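Local coordinates for protein superoxide dismutase [Mn/Fe] (Aeropyrum pernix, PDB 3AK2) that catalyses the dismutation of superoxide to oxygen and hydrogen peroxide, working with either a manganese or an iron ion at its active site, at residues I81-P84 with N85-P88; D102-E105 with K106-G110; N177-G180 with S181-N185. All blocks are in the same frame, centred on the assembly; numbering follows the deposited sequence.

Interaction 1 (I81-P84 with N85-P88); sequences IFWP and NMAP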
ATOM      1  N   ILE A  81       6.196 -18.633 -11.802  1.00 10.20           N
ATOM      2  CA  ILE A  81       7.629 -18.763 -11.536  1.00 10.27           C
ATOM      3  C   ILE A  81       7.874 -19.693 -10.336  1.00 10.35           C
ATOM      4  O   ILE A  81       8.785 -20.527 -10.360  1.00 10.70           O
ATOM      5  CB  ILE A  81       8.280 -17.379 -11.307  1.00 10.24           C
ATOM      6  CG1 ILE A  81       8.099 -16.497 -12.550  1.00  9.99           C
ATOM      7  CG2 ILE A  81       9.757 -17.526 -10.938  1.00 10.73           C
ATOM      8  CD1 ILE A  81       8.463 -15.038 -12.339  1.00 11.07           C
ATOM      9  N   PHE A  82       7.036 -19.563  -9.307  1.00 10.23           N
ATOM     10  CA  PHE A  82       7.160 -20.330  -8.063  1.00 10.31           C
ATOM     11  C   PHE A  82       7.214 -21.850  -8.270  1.00 10.24           C
ATOM     12  O   PHE A  82       8.077 -22.522  -7.695  1.00 10.73           O
ATOM     13  CB  PHE A  82       6.011 -19.945  -7.121  1.00 10.31           C
ATOM     14  CG  PHE A  82       6.070 -20.583  -5.754  1.00 10.00           C
ATOM     15  CD1 PHE A  82       7.174 -20.415  -4.928  1.00 10.65           C
ATOM     16  CD2 PHE A  82       4.984 -21.318  -5.278  1.00  9.72           C
ATOM     17  CE1 PHE A  82       7.209 -20.999  -3.654  1.00 10.94           C
ATOM     18  CE2 PHE A  82       5.002 -21.894  -4.009  1.00 10.81           C
ATOM     19  CZ  PHE A  82       6.118 -21.738  -3.197  1.00 10.88           C
ATOM     20  N   TRP A  83       6.313 -22.398  -9.085  1.00 10.32           N
ATOM     21  CA  TRP A  83       6.262 -23.857  -9.221  1.00 10.74           C
ATOM     22  C   TRP A  83       7.546 -24.477  -9.805  1.00 10.98           C
ATOM     23  O   TRP A  83       8.126 -25.365  -9.178  1.00 11.36           O
ATOM     24  CB  TRP A  83       5.033 -24.336  -9.998  1.00 10.91           C
ATOM     25  CG  TRP A  83       3.718 -23.732  -9.608  1.00 10.57           C
ATOM     26  CD1 TRP A  83       2.834 -23.117 -10.444  1.00  9.89           C
ATOM     27  CD2 TRP A  83       3.111 -23.725  -8.304  1.00  9.49           C
ATOM     28  NE1 TRP A  83       1.720 -22.714  -9.747  1.00 10.26           N
ATOM     29  CE2 TRP A  83       1.859 -23.080  -8.436  1.00  9.93           C
ATOM     30  CE3 TRP A  83       3.494 -24.209  -7.045  1.00 10.93           C
ATOM     31  CZ2 TRP A  83       0.998 -22.887  -7.358  1.00 11.59           C
ATOM     32  CZ3 TRP A  83       2.631 -24.015  -5.971  1.00 10.83           C
ATOM     33  CH2 TRP A  83       1.399 -23.360  -6.137  1.00 11.25           C
ATOM     34  N   PRO A  84       7.989 -24.029 -11.001  1.00 11.13           N
ATOM     35  CA  PRO A  84       9.240 -24.589 -11.535  1.00 11.23           C
ATOM     36  C   PRO A  84      10.501 -24.172 -10.772  1.00 11.35           C
ATOM     37  O   PRO A  84      11.555 -24.794 -10.950  1.00 11.28           O
ATOM     38  CB  PRO A  84       9.277 -24.069 -12.973  1.00 11.49           C
ATOM     39  CG  PRO A  84       8.461 -22.818 -12.950  1.00 11.53           C
ATOM     40  CD  PRO A  84       7.381 -23.066 -11.937  1.00 11.40           C
ATOM     41  N   ASN A  85      10.402 -23.140  -9.932  1.00 11.05           N
ATOM     42  CA  ASN A  85      11.474 -22.791  -8.993  1.00 11.17           C
ATOM     43  C   ASN A  85      11.711 -23.896  -7.965  1.00 11.45           C
ATOM     44  O   ASN A  85      12.695 -23.848  -7.224  1.00 11.54           O
ATOM     45  CB  ASN A  85      11.129 -21.518  -8.211  1.00 10.91           C
ATOM     46  CG  ASN A  85      11.572 -20.223  -8.894  1.00 10.80           C
ATOM     47  OD1 ASN A  85      11.259 -19.146  -8.390  1.00 10.46           O
ATOM     48  ND2 ASN A  85      12.304 -20.311 -10.004  1.00 11.40           N
ATOM     49  N   MET A  86      10.797 -24.863  -7.893  1.00 11.56           N
ATOM     50  CA  MET A  86      10.929 -25.988  -6.970  1.00 11.98           C
ATOM     51  C   MET A  86      10.994 -27.298  -7.743  1.00 12.37           C
ATOM     52  O   MET A  86      10.629 -27.355  -8.916  1.00 12.25           O
ATOM     53  CB  MET A  86       9.770 -26.019  -5.969  1.00 11.92           C
ATOM     54  CG  MET A  86       9.697 -24.779  -5.093  1.00 11.67           C
ATOM     55  SD  MET A  86       8.383 -24.792  -3.860  1.00 11.89           S
ATOM     56  CE  MET A  86       6.914 -24.717  -4.894  1.00 12.12           C
ATOM     57  N   ALA A  87      11.480 -28.340  -7.076  1.00 13.09           N
ATOM     58  CA  ALA A  87      11.565 -29.674  -7.660  1.00 13.84           C
ATOM     59  C   ALA A  87      11.600 -30.688  -6.530  1.00 14.52           C
ATOM     60  O   ALA A  87      11.997 -30.346  -5.413  1.00 14.35           O
ATOM     61  CB  ALA A  87      12.817 -29.797  -8.533  1.00 13.73           C
ATOM     62  N   PRO A  88      11.183 -31.942  -6.807  1.00 15.35           N
ATOM     63  CA  PRO A  88      11.243 -32.976  -5.776  1.00 16.02           C
ATOM     64  C   PRO A  88      12.651 -33.071  -5.189  1.00 16.72           C
ATOM     65  O   PRO A  88      13.629 -32.927  -5.932  1.00 16.49           O
ATOM     66  CB  PRO A  88      10.895 -34.256  -6.545  1.00 16.16           C
ATOM     67  CG  PRO A  88      10.069 -33.794  -7.685  1.00 15.89           C
ATOM     68  CD  PRO A  88      10.639 -32.462  -8.075  1.00 15.55           C
TER
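Met-86 lays its terminal methyl over one face of the Phe-82 ring, CE standing 3.7 Å from the ring centroid and only 20° off the normal, a CH-pi contact. The sulfur follows the methyl at a slant: SD is 4.3 Å from the same centroid, making this a Met-aromatic pair as well. The bend of the Met-86 chain at its last torsion (chi3 -67°) folds the methyl back against the ring, and CE also comes within 4.1 Å of CE3 of Trp-83, touching it obliquely. Trp-83 in turn has CD2 of Phe-82 above one face, which gathers the three large side chains together. A flexible thioether suits such a place, since it can fit itself between rigid rings.

The backbone between them folds into a type I turn from Trp-83 to Met-86, closed by the 3.0 Å bond from Met-86 N to Trp-83 O. Pro-84, with its fixed phi, fits the second position of this turn. One residue earlier, Asn-85 N donates to Ile-81 O at 3.1 Å, an i to i+4 backbone bond of the helical kind. The Asn-85 side chain runs alongside Ile-81, where OD1 meets the methyl CG2 at 3.4 Å. Its amide has polar partners elsewhere: ND2 donates to Asp-194 OD2 and Ile-161 O, while OD1 accepts from Val-163 N, so both ends are satisfied and the flat group is fixed in its rotation.

Farther out, Trp-83 NE1 is hydrogen-bonded to His-36, and the indole meets the manganese ligand His-31 edge to face. Phe-82 and Trp-83 thus lie close to the metal site, an arrangement characteristic of the active site of iron/manganese superoxide dismutases.

Interaction 2 (D102-E105 with K106-G110); sequences DLIE and KQFGG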
ATOM      1  N   ASP A 102      28.251 -17.976  -9.271  1.00 14.94           N
ATOM      2  CA  ASP A 102      29.246 -16.938  -9.536  1.00 15.39           C
ATOM      3  C   ASP A 102      28.776 -15.565  -9.063  1.00 15.16           C
ATOM      4  O   ASP A 102      29.504 -14.860  -8.367  1.00 15.10           O
ATOM      5  CB  ASP A 102      29.620 -16.892 -11.017  1.00 15.67           C
ATOM      6  CG  ASP A 102      30.711 -15.880 -11.300  1.00 16.91           C
ATOM      7  OD1 ASP A 102      31.804 -16.009 -10.706  1.00 19.34           O
ATOM      8  OD2 ASP A 102      30.470 -14.953 -12.099  1.00 18.02           O
ATOM      9  N   LEU A 103      27.557 -15.188  -9.440  1.00 15.23           N
ATOM     10  CA  LEU A 103      27.009 -13.905  -9.007  1.00 15.33           C
ATOM     11  C   LEU A 103      26.753 -13.868  -7.503  1.00 15.35           C
ATOM     12  O   LEU A 103      26.967 -12.842  -6.859  1.00 14.84           O
ATOM     13  CB  LEU A 103      25.748 -13.543  -9.797  1.00 15.49           C
ATOM     14  CG  LEU A 103      25.933 -13.157 -11.268  1.00 15.91           C
ATOM     15  CD1 LEU A 103      24.614 -12.695 -11.865  1.00 16.27           C
ATOM     16  CD2 LEU A 103      26.995 -12.074 -11.440  1.00 16.82           C
ATOM     17  N   ILE A 104      26.319 -14.990  -6.938  1.00 15.57           N
ATOM     18  CA  ILE A 104      26.123 -15.076  -5.493  1.00 16.25           C
ATOM     19  C   ILE A 104      27.442 -14.844  -4.742  1.00 16.93           C
ATOM     20  O   ILE A 104      27.468 -14.155  -3.719  1.00 16.81           O
ATOM     21  CB  ILE A 104      25.447 -16.404  -5.087  1.00 16.19           C
ATOM     22  CG1 ILE A 104      23.947 -16.342  -5.392  1.00 16.18           C
ATOM     23  CG2 ILE A 104      25.649 -16.697  -3.609  1.00 15.99           C
ATOM     24  CD1 ILE A 104      23.225 -17.667  -5.219  1.00 16.83           C
ATOM     25  N   GLU A 105      28.531 -15.399  -5.272  1.00 17.91           N
ATOM     26  CA  GLU A 105      29.863 -15.208  -4.700  1.00 19.26           C
ATOM     27  C   GLU A 105      30.312 -13.747  -4.779  1.00 19.56           C
ATOM     28  O   GLU A 105      30.787 -13.184  -3.791  1.00 20.33           O
ATOM     29  CB  GLU A 105      30.882 -16.120  -5.403  1.00 19.61           C
ATOM     30  CG  GLU A 105      32.314 -16.039  -4.857  1.00 21.52           C
ATOM     31  CD  GLU A 105      32.436 -16.458  -3.396  1.00 23.95           C
ATOM     32  OE1 GLU A 105      33.272 -15.865  -2.678  1.00 25.70           O
ATOM     33  OE2 GLU A 105      31.708 -17.378  -2.962  1.00 25.49           O
ATOM     34  N   LYS A 106      30.137 -13.141  -5.950  1.00 19.79           N
ATOM     35  CA  LYS A 106      30.623 -11.784  -6.209  1.00 20.07           C
ATOM     36  C   LYS A 106      29.829 -10.700  -5.489  1.00 19.90           C
ATOM     37  O   LYS A 106      30.379  -9.663  -5.110  1.00 20.35           O
ATOM     38  CB  LYS A 106      30.622 -11.505  -7.708  1.00 20.24           C
ATOM     39  CG  LYS A 106      31.679 -12.273  -8.469  1.00 20.88           C
ATOM     40  CD  LYS A 106      31.470 -12.139  -9.957  1.00 21.82           C
ATOM     41  CE  LYS A 106      32.623 -12.762 -10.713  1.00 22.38           C
ATOM     42  NZ  LYS A 106      32.320 -12.842 -12.165  1.00 21.73           N
ATOM     43  N   GLN A 107      28.539 -10.943  -5.295  1.00 19.45           N
ATOM     44  CA  GLN A 107      27.654  -9.913  -4.763  1.00 18.80           C
ATOM     45  C   GLN A 107      27.308 -10.080  -3.297  1.00 18.39           C
ATOM     46  O   GLN A 107      27.259  -9.094  -2.556  1.00 18.43           O
ATOM     47  CB  GLN A 107      26.373  -9.865  -5.571  1.00 18.75           C
ATOM     48  CG  GLN A 107      26.601  -9.568  -7.025  1.00 18.74           C
ATOM     49  CD  GLN A 107      25.306  -9.413  -7.752  1.00 18.27           C
ATOM     50  OE1 GLN A 107      25.031 -10.131  -8.710  1.00 16.74           O
ATOM     51  NE2 GLN A 107      24.476  -8.485  -7.282  1.00 19.76           N
ATOM     52  N   PHE A 108      27.050 -11.316  -2.887  1.00 17.51           N
ATOM     53  CA  PHE A 108      26.595 -11.576  -1.525  1.00 17.15           C
ATOM     54  C   PHE A 108      27.691 -12.155  -0.640  1.00 17.16           C
ATOM     55  O   PHE A 108      27.490 -12.334   0.557  1.00 17.09           O
ATOM     56  CB  PHE A 108      25.349 -12.472  -1.528  1.00 16.83           C
ATOM     57  CG  PHE A 108      24.215 -11.925  -2.351  1.00 16.44           C
ATOM     58  CD1 PHE A 108      23.477 -10.830  -1.907  1.00 17.36           C
ATOM     59  CD2 PHE A 108      23.890 -12.496  -3.575  1.00 16.80           C
ATOM     60  CE1 PHE A 108      22.432 -10.315  -2.670  1.00 17.69           C
ATOM     61  CE2 PHE A 108      22.843 -11.987  -4.346  1.00 16.99           C
ATOM     62  CZ  PHE A 108      22.115 -10.894  -3.891  1.00 16.91           C
ATOM     63  N   GLY A 109      28.851 -12.428  -1.233  1.00 17.20           N
ATOM     64  CA  GLY A 109      29.975 -13.004  -0.500  1.00 17.37           C
ATOM     65  C   GLY A 109      29.810 -14.493  -0.248  1.00 17.35           C
ATOM     66  O   GLY A 109      30.304 -15.019   0.750  1.00 18.05           O
ATOM     67  N   GLY A 110      29.109 -15.172  -1.151  1.00 16.99           N
ATOM     68  CA  GLY A 110      28.970 -16.624  -1.077  1.00 16.77           C
ATOM     69  C   GLY A 110      27.573 -17.106  -0.741  1.00 16.54           C
ATOM     70  O   GLY A 110      26.703 -16.317  -0.346  1.00 16.23           O
TER
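Asp-102 and Lys-106, one turn apart, form an i to i+4 salt bridge on helix 98-108, which is followed by two glycines, Gly-109 and Gly-110, that lead into helix 111-123. OD2 of Asp-102 receives Lys-106 NZ at 2.8 Å through its syn lone pair. The long lysine reaches it by staying extended beyond CG, its methylene groups passing by the Asp-102 carbonyl. With an alanine at this position the carboxylate is lost, and the Lys-106 ammonium would probably be left without its mate on the helix, its chain freer to swing.

Leu-103 lies alongside Gln-107, its CB 3.7 Å from OE1. Both lean on strand 141-148: Leu-103 packs on Leu-142, and Gln-107 NE2 donates to the carbonyl of that same residue, so the amide ties the helix to the strand while its aliphatic part stays with the helix.

Ile-104 O is gripped by two backbone donors from opposite faces of its plane, Phe-108 N at 3.0 Å and Gly-110 N at 3.2 Å. The Phe-108 ring turns an edge to Ile-104 CA, with CD2 3.9 Å away, and packs on Ile-144 and on Leu-54 of a second subunit, an apolar setting that suits an aromatic residue.

Glu-105 O takes a weak bond from Gly-109 N at 3.3 Å. Gly-109 has phi 77°, a left-handed conformation that glycine adopts easily. At Gly-110, the N-cap of the next helix, a CB would be pressed against the carbonyl O of Gly-109 and lie close to Glu-105 OE2. Glu-105, bent at its second torsion (chi2 62°), brings that OE2 to 3.4 Å from Gly-110 CA.

Interaction 3 (N177-G180 with S181-N185); sequences NDRG and SYVEN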
ATOM      1  N   ASN A 177       1.708 -21.108  12.382  1.00 13.62           N
ATOM      2  CA  ASN A 177       2.297 -19.768  12.430  1.00 13.79           C
ATOM      3  C   ASN A 177       3.806 -19.735  12.170  1.00 13.74           C
ATOM      4  O   ASN A 177       4.388 -18.660  11.995  1.00 14.30           O
ATOM      5  CB  ASN A 177       2.041 -19.162  13.802  1.00 13.96           C
ATOM      6  CG  ASN A 177       2.631 -20.000  14.908  1.00 14.72           C
ATOM      7  OD1 ASN A 177       2.173 -21.116  15.161  1.00 15.80           O
ATOM      8  ND2 ASN A 177       3.671 -19.485  15.554  1.00 15.78           N
ATOM      9  N   ASP A 178       4.443 -20.903  12.162  1.00 13.75           N
ATOM     10  CA  ASP A 178       5.901 -20.980  12.089  1.00 13.58           C
ATOM     11  C   ASP A 178       6.420 -20.836  10.658  1.00 13.48           C
ATOM     12  O   ASP A 178       6.937 -21.786  10.056  1.00 13.14           O
ATOM     13  CB  ASP A 178       6.403 -22.272  12.748  1.00 14.01           C
ATOM     14  CG  ASP A 178       7.900 -22.259  13.016  1.00 15.12           C
ATOM     15  OD1 ASP A 178       8.599 -21.292  12.632  1.00 15.55           O
ATOM     16  OD2 ASP A 178       8.393 -23.240  13.616  1.00 17.38           O
ATOM     17  N   ARG A 179       6.299 -19.621  10.131  1.00 13.04           N
ATOM     18  CA  ARG A 179       6.811 -19.301   8.805  1.00 12.64           C
ATOM     19  C   ARG A 179       8.318 -19.545   8.705  1.00 12.43           C
ATOM     20  O   ARG A 179       8.815 -19.958   7.654  1.00 12.30           O
ATOM     21  CB  ARG A 179       6.499 -17.845   8.461  1.00 12.53           C
ATOM     22  CG  ARG A 179       6.972 -17.434   7.080  1.00 12.42           C
ATOM     23  CD  ARG A 179       6.970 -15.938   6.948  1.00 13.72           C
ATOM     24  NE  ARG A 179       5.667 -15.434   6.545  1.00 13.53           N
ATOM     25  CZ  ARG A 179       5.374 -14.144   6.417  1.00 13.57           C
ATOM     26  NH1 ARG A 179       6.285 -13.221   6.695  1.00 14.72           N
ATOM     27  NH2 ARG A 179       4.160 -13.786   6.024  1.00 14.42           N
ATOM     28  N   GLY A 180       9.038 -19.286   9.796  1.00 12.73           N
ATOM     29  CA  GLY A 180      10.490 -19.467   9.826  1.00 12.80           C
ATOM     30  C   GLY A 180      10.915 -20.883   9.472  1.00 12.97           C
ATOM     31  O   GLY A 180      11.831 -21.088   8.669  1.00 13.00           O
ATOM     32  N   SER A 181      10.233 -21.861  10.064  1.00 13.14           N
ATOM     33  CA  SER A 181      10.506 -23.268   9.775  1.00 13.72           C
ATOM     34  C   SER A 181      10.171 -23.607   8.323  1.00 13.23           C
ATOM     35  O   SER A 181      10.904 -24.349   7.674  1.00 13.12           O
ATOM     36  CB  SER A 181       9.736 -24.178  10.728  1.00 14.02           C
ATOM     37  OG  SER A 181       9.982 -25.540  10.436  1.00 16.70           O
ATOM     38  N   TYR A 182       9.076 -23.047   7.811  1.00 12.79           N
ATOM     39  CA  TYR A 182       8.721 -23.224   6.405  1.00 12.62           C
ATOM     40  C   TYR A 182       9.828 -22.747   5.470  1.00 12.28           C
ATOM     41  O   TYR A 182      10.226 -23.474   4.559  1.00 12.25           O
ATOM     42  CB  TYR A 182       7.405 -22.515   6.085  1.00 12.60           C
ATOM     43  CG  TYR A 182       7.158 -22.245   4.615  1.00 12.03           C
ATOM     44  CD1 TYR A 182       6.958 -23.291   3.712  1.00 11.89           C
ATOM     45  CD2 TYR A 182       7.096 -20.938   4.136  1.00 11.55           C
ATOM     46  CE1 TYR A 182       6.721 -23.041   2.363  1.00 11.43           C
ATOM     47  CE2 TYR A 182       6.854 -20.674   2.789  1.00 11.13           C
ATOM     48  CZ  TYR A 182       6.661 -21.730   1.910  1.00 10.76           C
ATOM     49  OH  TYR A 182       6.414 -21.493   0.574  1.00 11.06           O
ATOM     50  N   VAL A 183      10.321 -21.530   5.706  1.00 12.16           N
ATOM     51  CA  VAL A 183      11.361 -20.937   4.864  1.00 12.44           C
ATOM     52  C   VAL A 183      12.638 -21.776   4.900  1.00 12.88           C
ATOM     53  O   VAL A 183      13.253 -22.026   3.861  1.00 12.98           O
ATOM     54  CB  VAL A 183      11.651 -19.473   5.276  1.00 12.07           C
ATOM     55  CG1 VAL A 183      12.874 -18.917   4.548  1.00 12.50           C
ATOM     56  CG2 VAL A 183      10.425 -18.592   5.028  1.00 11.53           C
ATOM     57  N   GLU A 184      13.022 -22.220   6.095  1.00 13.72           N
ATOM     58  CA  GLU A 184      14.204 -23.064   6.251  1.00 14.24           C
ATOM     59  C   GLU A 184      14.072 -24.373   5.470  1.00 14.15           C
ATOM     60  O   GLU A 184      15.014 -24.811   4.805  1.00 14.16           O
ATOM     61  CB  GLU A 184      14.481 -23.341   7.733  1.00 14.58           C
ATOM     62  CG  GLU A 184      14.987 -22.128   8.517  1.00 16.88           C
ATOM     63  CD  GLU A 184      16.320 -21.596   8.008  1.00 19.48           C
ATOM     64  OE1 GLU A 184      17.189 -22.408   7.619  1.00 22.40           O
ATOM     65  OE2 GLU A 184      16.503 -20.361   8.008  1.00 21.68           O
ATOM     66  N   ASN A 185      12.891 -24.978   5.542  1.00 13.99           N
ATOM     67  CA  ASN A 185      12.619 -26.230   4.844  1.00 14.32           C
ATOM     68  C   ASN A 185      12.519 -26.087   3.326  1.00 14.03           C
ATOM     69  O   ASN A 185      12.888 -26.998   2.584  1.00 13.95           O
ATOM     70  CB  ASN A 185      11.361 -26.890   5.406  1.00 14.80           C
ATOM     71  CG  ASN A 185      11.653 -27.748   6.616  1.00 16.57           C
ATOM     72  OD1 ASN A 185      12.169 -28.856   6.488  1.00 19.18           O
ATOM     73  ND2 ASN A 185      11.320 -27.243   7.798  1.00 17.92           N
TER
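Asp-178, the centre of an inverse gamma turn, swings the chain into helix 179-186, whose first backbone bonds run weakly from Ser-181 N and Tyr-182 N to Asp-178 O and then more firmly, at 2.9 Å, from Val-183 N to Arg-179 O. With CG opposite its own backbone N (chi1 -166°), the Asp-178 carboxylate turns back over the first turn, and OD1 accepts Ser-181 N at 3.1 Å from well above the carboxylate plane. OD2 rests 3.3 Å from Ser-181 CB. This is the classic aspartate N-cap, a short acid that supplies an acceptor to an amide of the first turn and whose negative charge would be favoured by the helix dipole.

Beyond the cap, Arg-179 crosses Val-183, CG to CG2 at 4.2 Å, then bends so that its guanidinium bonds to Val-125 O, Gly-127 O and Tyr-171 OH. Val-183, compact and branched, packs on helix 111-123. Tyr-182 presents a ring edge to Arg-179 O, CD2 lying 4.0 Å away, while Asn-185 ND2 reaches back to Ser-181 O at 2.9 Å, giving that carbonyl a second donor from the face opposite to Asn-185 N.

Overall arrangement
Interactions 1 and 3 meet beside the metal, although their centres are about 17 Å apart: Phe-82 CZ packs 3.8 Å from Tyr-182 OH. The Phe-82 side chain lies about 6 Å from the manganese ion and that of Tyr-182 about 8 Å. Tyr-182 OH is hydrogen-bonded to the backbone O of Asp-165, a manganese ligand, and Phe-82 packs on Asp-165, consistent with both contacts lying in the second shell around the metal. Interaction 2 stands apart, its centre about 22 Å from that of interaction 1 and about 25 Å from that of interaction 3, touching neither. It lies toward the periphery, about 22 Å from the centre of the chain, and leads into the helix on which interaction 3 leans.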